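Long-range contacts in Nsp15 (Middle East respiratory syndrome-related coronavirus, PDB 5YVD), which acts as a viral endoribonuclease of the EndoU family, probably cutting RNA at uridylates: residues E207-L211 / I249-K253; F237-L242 / E279-F285. All blocks are in the same frame, centred on the assembly; numbering follows the deposited sequence.

Both contacts lie in the EndoU endoribonuclease part of the chain, and their segments alternate along it, so the two closures cross rather than nest. From the N terminus, helix 205-212 supplies the first half of contact 1. The chain then passes through helices 215-221 and 229-234 to the loop 237-242, the first half of contact 2. Helix 248-255 follows and closes contact 1 across 37 intervening residues; after strands 260-263 and 273-279, the turn 279-285 closes contact 2 across 36. Contact 1 thus joins two helices, whereas contact 2 ties an interhelical loop to a turn between strands. Their centres are 20 Å apart, and their nearest atoms, about 6 Å apart, do not touch.

Contact 1: residues E207-L211 / I249-K253; sequences EKDFL and IGLYK
Two helices of the EndoU domain pack here side by side, 207-211 on helix 205-212 and 249-253 on helix 248-255. Hydrogen bonds Leu211 N to Glu207 O (3.2 Å) and Lys253 N to Ile249 O (2.9 Å) mark their turns. The axes approach to 10.7 Å at a crossing angle of -35°. The gap narrows toward the C-terminal ends: CA atoms are 7.8 Å apart for Glu207 and Ile249, but 6.0 Å for Leu211 and Lys253. No hydrogen bond crosses. Ile249, extended (tt), puts CG1 3.7 Å from both Phe210 CD2 and Leu211 CD2, and its CD1 3.7 Å from Glu207 CB. The Glu207 carboxylate stays beside Ile249 but finds its polar partners outside, in Arg195 and Leu296 N. Phe210 takes chi1 t, bringing CE2 within 3.7 Å of Gly250 CA, at the ring edge. Leu211 (mt) has CD2 4.0 Å from Tyr252 CD1, also at the ring edge. Lys253 is t through chi3, so its aliphatic stem reaches across, with CD 3.8 Å from Phe210 CE2 and CE 3.4 Å from Phe210 O.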
loop_
_atom_site.group_PDB
_atom_site.type_symbol
_atom_site.label_atom_id
_atom_site.label_comp_id
_atom_site.label_asym_id
_atom_site.label_seq_id
_atom_site.Cartn_x
_atom_site.Cartn_y
_atom_site.Cartn_z
ATOM N N GLU A 207 6.330 -41.580 27.370
ATOM C CA GLU A 207 6.827 -40.356 26.721
ATOM C C GLU A 207 8.150 -39.886 27.342
ATOM O O GLU A 207 9.052 -39.468 26.624
ATOM C CB GLU A 207 5.761 -39.244 26.715
ATOM C CG GLU A 207 4.550 -39.605 25.849
ATOM C CD GLU A 207 3.832 -38.421 25.186
ATOM O OE1 GLU A 207 3.578 -37.381 25.855
ATOM O OE2 GLU A 207 3.490 -38.557 23.982
ATOM N N LYS A 208 8.279 -39.999 28.663
ATOM C CA LYS A 208 9.508 -39.570 29.352
ATOM C C LYS A 208 10.706 -40.416 28.960
ATOM O O LYS A 208 11.803 -39.885 28.692
ATOM C CB LYS A 208 9.346 -39.621 30.872
ATOM C CG LYS A 208 8.381 -38.584 31.443
ATOM C CD LYS A 208 8.331 -38.675 32.970
ATOM C CE LYS A 208 7.003 -38.206 33.538
ATOM N NZ LYS A 208 7.168 -36.854 34.129
ATOM N N ASP A 209 10.504 -41.731 28.952
ATOM C CA ASP A 209 11.578 -42.618 28.593
ATOM C C ASP A 209 11.983 -42.283 27.152
ATOM O O ASP A 209 13.172 -42.195 26.824
ATOM C CB ASP A 209 11.149 -44.091 28.731
ATOM C CG ASP A 209 11.047 -44.558 30.193
ATOM O OD1 ASP A 209 11.471 -43.835 31.127
ATOM O OD2 ASP A 209 10.555 -45.683 30.397
ATOM N N PHE A 210 10.986 -42.043 26.306
ATOM C CA PHE A 210 11.250 -41.798 24.923
ATOM C C PHE A 210 12.229 -40.649 24.757
ATOM O O PHE A 210 13.177 -40.731 23.958
ATOM C CB PHE A 210 9.975 -41.519 24.136
ATOM C CG PHE A 210 10.228 -41.314 22.665
ATOM C CD1 PHE A 210 10.380 -42.390 21.816
ATOM C CD2 PHE A 210 10.358 -40.043 22.135
ATOM C CE1 PHE A 210 10.624 -42.204 20.451
ATOM C CE2 PHE A 210 10.598 -39.847 20.792
ATOM C CZ PHE A 210 10.729 -40.933 19.941
ATOM N N LEU A 211 12.015 -39.585 25.511
ATOM C CA LEU A 211 12.817 -38.383 25.335
ATOM C C LEU A 211 14.228 -38.522 25.844
ATOM O O LEU A 211 15.086 -37.777 25.384
ATOM C CB LEU A 211 12.172 -37.181 26.011
ATOM C CG LEU A 211 10.820 -36.849 25.413
ATOM C CD1 LEU A 211 10.177 -35.743 26.234
ATOM C CD2 LEU A 211 11.011 -36.465 23.958
ATOM N N ILE A 249 6.411 -36.043 19.049
ATOM C CA ILE A 249 7.396 -36.255 20.106
ATOM C C ILE A 249 8.765 -36.656 19.502
ATOM O O ILE A 249 9.820 -36.240 19.994
ATOM C CB ILE A 249 6.886 -37.267 21.153
ATOM C CG1 ILE A 249 7.863 -37.367 22.343
ATOM C CG2 ILE A 249 6.653 -38.631 20.515
ATOM C CD1 ILE A 249 7.309 -38.155 23.518
ATOM N N GLY A 250 8.741 -37.441 18.429
ATOM C CA GLY A 250 9.962 -37.823 17.728
ATOM C C GLY A 250 10.629 -36.649 17.009
ATOM O O GLY A 250 11.856 -36.534 16.992
ATOM N N LEU A 251 9.811 -35.785 16.420
ATOM C CA LEU A 251 10.306 -34.562 15.806
ATOM C C LEU A 251 10.880 -33.609 16.841
ATOM O O LEU A 251 11.941 -33.020 16.617
ATOM C CB LEU A 251 9.195 -33.854 14.996
ATOM C CG LEU A 251 9.493 -32.445 14.484
ATOM C CD1 LEU A 251 10.719 -32.469 13.612
ATOM C CD2 LEU A 251 8.344 -31.852 13.704
ATOM N N TYR A 252 10.174 -33.419 17.947
ATOM C CA TYR A 252 10.685 -32.573 19.028
ATOM C C TYR A 252 12.027 -33.098 19.535
ATOM O O TYR A 252 13.021 -32.343 19.618
ATOM C CB TYR A 252 9.696 -32.532 20.181
ATOM C CG TYR A 252 10.225 -31.941 21.456
ATOM C CD1 TYR A 252 10.492 -32.740 22.546
ATOM C CD2 TYR A 252 10.432 -30.578 21.582
ATOM C CE1 TYR A 252 10.967 -32.201 23.721
ATOM C CE2 TYR A 252 10.897 -30.026 22.758
ATOM C CZ TYR A 252 11.167 -30.846 23.818
ATOM O OH TYR A 252 11.636 -30.325 24.996
ATOM N N LYS A 253 12.061 -34.388 19.863
ATOM C CA LYS A 253 13.261 -34.968 20.453
ATOM C C LYS A 253 14.410 -34.699 19.536
ATOM O O LYS A 253 15.506 -34.336 19.955
ATOM C CB LYS A 253 13.113 -36.479 20.634
ATOM C CG LYS A 253 14.374 -37.144 21.119
ATOM C CD LYS A 253 14.130 -38.585 21.496
ATOM C CE LYS A 253 15.434 -39.278 21.870
ATOM N NZ LYS A 253 16.346 -39.374 20.702
#

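Contact 2: residues F237-L242 / E279-F285; sequences FSHTTL and ETNTAAF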
loop_
_atom_site.group_PDB
_atom_site.type_symbol
_atom_site.label_atom_id
_atom_site.label_comp_id
_atom_site.label_asym_id
_atom_site.label_seq_id
_atom_site.Cartn_x
_atom_site.Cartn_y
_atom_site.Cartn_z
ATOM N N PHE A 237 17.581 -40.281 8.973
ATOM C CA PHE A 237 18.267 -39.150 8.351
ATOM C C PHE A 237 19.518 -39.602 7.595
ATOM O O PHE A 237 20.382 -38.773 7.289
ATOM C CB PHE A 237 18.630 -38.130 9.439
ATOM C CG PHE A 237 17.497 -37.861 10.385
ATOM C CD1 PHE A 237 16.567 -36.858 10.104
ATOM C CD2 PHE A 237 17.312 -38.651 11.510
ATOM C CE1 PHE A 237 15.486 -36.637 10.941
ATOM C CE2 PHE A 237 16.241 -38.434 12.351
ATOM C CZ PHE A 237 15.323 -37.428 12.070
ATOM N N SER A 238 19.602 -40.906 7.283
ATOM C CA SER A 238 20.734 -41.475 6.519
ATOM C C SER A 238 20.595 -41.332 4.980
ATOM O O SER A 238 21.561 -41.524 4.258
ATOM C CB SER A 238 20.917 -42.954 6.854
ATOM O OG SER A 238 19.883 -43.711 6.219
ATOM N N HIS A 239 19.410 -40.985 4.496
ATOM C CA HIS A 239 19.129 -40.962 3.064
ATOM C C HIS A 239 18.854 -39.566 2.532
ATOM O O HIS A 239 18.570 -38.626 3.291
ATOM C CB HIS A 239 17.933 -41.847 2.761
ATOM C CG HIS A 239 18.235 -43.286 2.924
ATOM N ND1 HIS A 239 17.868 -43.999 4.045
ATOM C CD2 HIS A 239 18.942 -44.135 2.143
ATOM C CE1 HIS A 239 18.309 -45.238 3.930
ATOM N NE2 HIS A 239 18.959 -45.347 2.784
ATOM N N THR A 240 18.938 -39.456 1.209
ATOM C CA THR A 240 18.707 -38.199 0.526
ATOM C C THR A 240 17.310 -37.652 0.878
ATOM O O THR A 240 17.134 -36.438 1.045
ATOM C CB THR A 240 18.934 -38.315 -1.009
ATOM O OG1 THR A 240 18.577 -37.088 -1.631
ATOM C CG2 THR A 240 18.086 -39.430 -1.664
ATOM N N THR A 241 16.320 -38.532 1.007
ATOM C CA THR A 241 15.030 -38.057 1.486
ATOM C C THR A 241 14.831 -38.554 2.900
ATOM O O THR A 241 14.926 -39.735 3.169
ATOM C CB THR A 241 13.821 -38.402 0.571
ATOM O OG1 THR A 241 13.822 -39.789 0.313
ATOM C CG2 THR A 241 13.911 -37.658 -0.757
ATOM N N LEU A 242 14.599 -37.594 3.793
ATOM C CA LEU A 242 14.301 -37.815 5.210
ATOM C C LEU A 242 13.188 -38.881 5.403
ATOM O O LEU A 242 12.050 -38.684 4.972
ATOM C CB LEU A 242 13.909 -36.458 5.821
ATOM C CG LEU A 242 13.886 -36.280 7.341
ATOM C CD1 LEU A 242 14.212 -34.836 7.743
ATOM C CD2 LEU A 242 12.552 -36.740 7.926
ATOM N N GLU A 279 17.677 -31.857 7.621
ATOM C CA GLU A 279 18.634 -32.169 8.692
ATOM C C GLU A 279 19.976 -31.613 8.251
ATOM O O GLU A 279 20.406 -31.846 7.116
ATOM C CB GLU A 279 18.716 -33.671 8.919
ATOM C CG GLU A 279 19.261 -34.087 10.276
ATOM C CD GLU A 279 20.781 -34.216 10.351
ATOM O OE1 GLU A 279 21.507 -33.975 9.351
ATOM O OE2 GLU A 279 21.265 -34.565 11.447
ATOM N N THR A 280 20.641 -30.885 9.142
ATOM C CA THR A 280 21.794 -30.059 8.743
ATOM C C THR A 280 23.180 -30.747 8.836
ATOM O O THR A 280 24.210 -30.128 8.518
ATOM C CB THR A 280 21.778 -28.706 9.494
ATOM O OG1 THR A 280 21.768 -28.916 10.919
ATOM C CG2 THR A 280 20.540 -27.905 9.089
ATOM N N ASN A 281 23.217 -32.021 9.233
ATOM C CA ASN A 281 24.431 -32.802 9.056
ATOM C C ASN A 281 24.398 -33.595 7.767
ATOM O O ASN A 281 25.371 -33.653 7.032
ATOM C CB ASN A 281 24.631 -33.783 10.196
ATOM C CG ASN A 281 24.807 -33.104 11.524
ATOM O OD1 ASN A 281 25.448 -32.059 11.637
ATOM N ND2 ASN A 281 24.228 -33.694 12.546
ATOM N N THR A 282 23.271 -34.225 7.499
ATOM C CA THR A 282 23.183 -35.201 6.429
ATOM C C THR A 282 22.538 -34.623 5.178
ATOM O O THR A 282 22.489 -35.263 4.127
ATOM C CB THR A 282 22.300 -36.346 6.896
ATOM O OG1 THR A 282 20.954 -35.886 6.949
ATOM C CG2 THR A 282 22.731 -36.815 8.286
ATOM N N ALA A 283 21.998 -33.426 5.306
ATOM C CA ALA A 283 21.277 -32.806 4.222
ATOM C C ALA A 283 20.035 -33.603 3.807
ATOM O O ALA A 283 19.466 -33.359 2.756
ATOM C CB ALA A 283 22.208 -32.580 3.038
ATOM N N ALA A 284 19.600 -34.535 4.646
ATOM C CA ALA A 284 18.384 -35.270 4.369
ATOM C C ALA A 284 17.216 -34.266 4.449
ATOM O O ALA A 284 17.188 -33.373 5.327
ATOM C CB ALA A 284 18.208 -36.409 5.363
ATOM N N PHE A 285 16.270 -34.395 3.516
ATOM C CA PHE A 285 15.154 -33.485 3.473
ATOM C C PHE A 285 13.879 -34.131 2.956
ATOM O O PHE A 285 13.914 -35.091 2.183
ATOM C CB PHE A 285 15.516 -32.283 2.616
ATOM C CG PHE A 285 14.881 -32.288 1.271
ATOM C CD1 PHE A 285 13.720 -31.594 1.046
ATOM C CD2 PHE A 285 15.453 -32.994 0.221
ATOM C CE1 PHE A 285 13.132 -31.594 -0.206
ATOM C CE2 PHE A 285 14.874 -33.000 -1.046
ATOM C CZ PHE A 285 13.711 -32.294 -1.254
HETATM O O HOH W 1 18.956 -34.275 0.459
#
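The backbone bond Leu242 N to Phe285 O (3.1 Å, 150°) is the firmest link between these loops; Phe285 N to Thr240 O, at 3.3 Å, is a weak one. A water donates to Thr240 O (2.9 Å) and Ala283 O (2.5 Å), bridging the two backbones. Within 279-285, Glu279 OE1 accepts from the backbone N of Asn281 and of Thr282, each at 2.6 Å, and Ala284 N donates to Thr282 OG1 (3.0 Å), an ST turn. Thr282 OG1 also lies 3.0 Å from Phe237 O. Ala284 CB points at the other loop, 3.1 Å from His239 O, 4.3 Å from Leu242 CB and 4.4 Å from Phe237 CB. Phe237 CD1 meets Glu279 CG at 3.9 Å, and Arg254 of helix 248-255 serves both residues, by cation-pi and salt bridge respectively. The turn lies at a subunit interface: the Thr282 backbone hydrogen-bonds to a second subunit, and Phe285 packs on Val63 of that subunit. Within the chain, the loop after helix 229-234 meets the turn between strands 273-279 and 285-291.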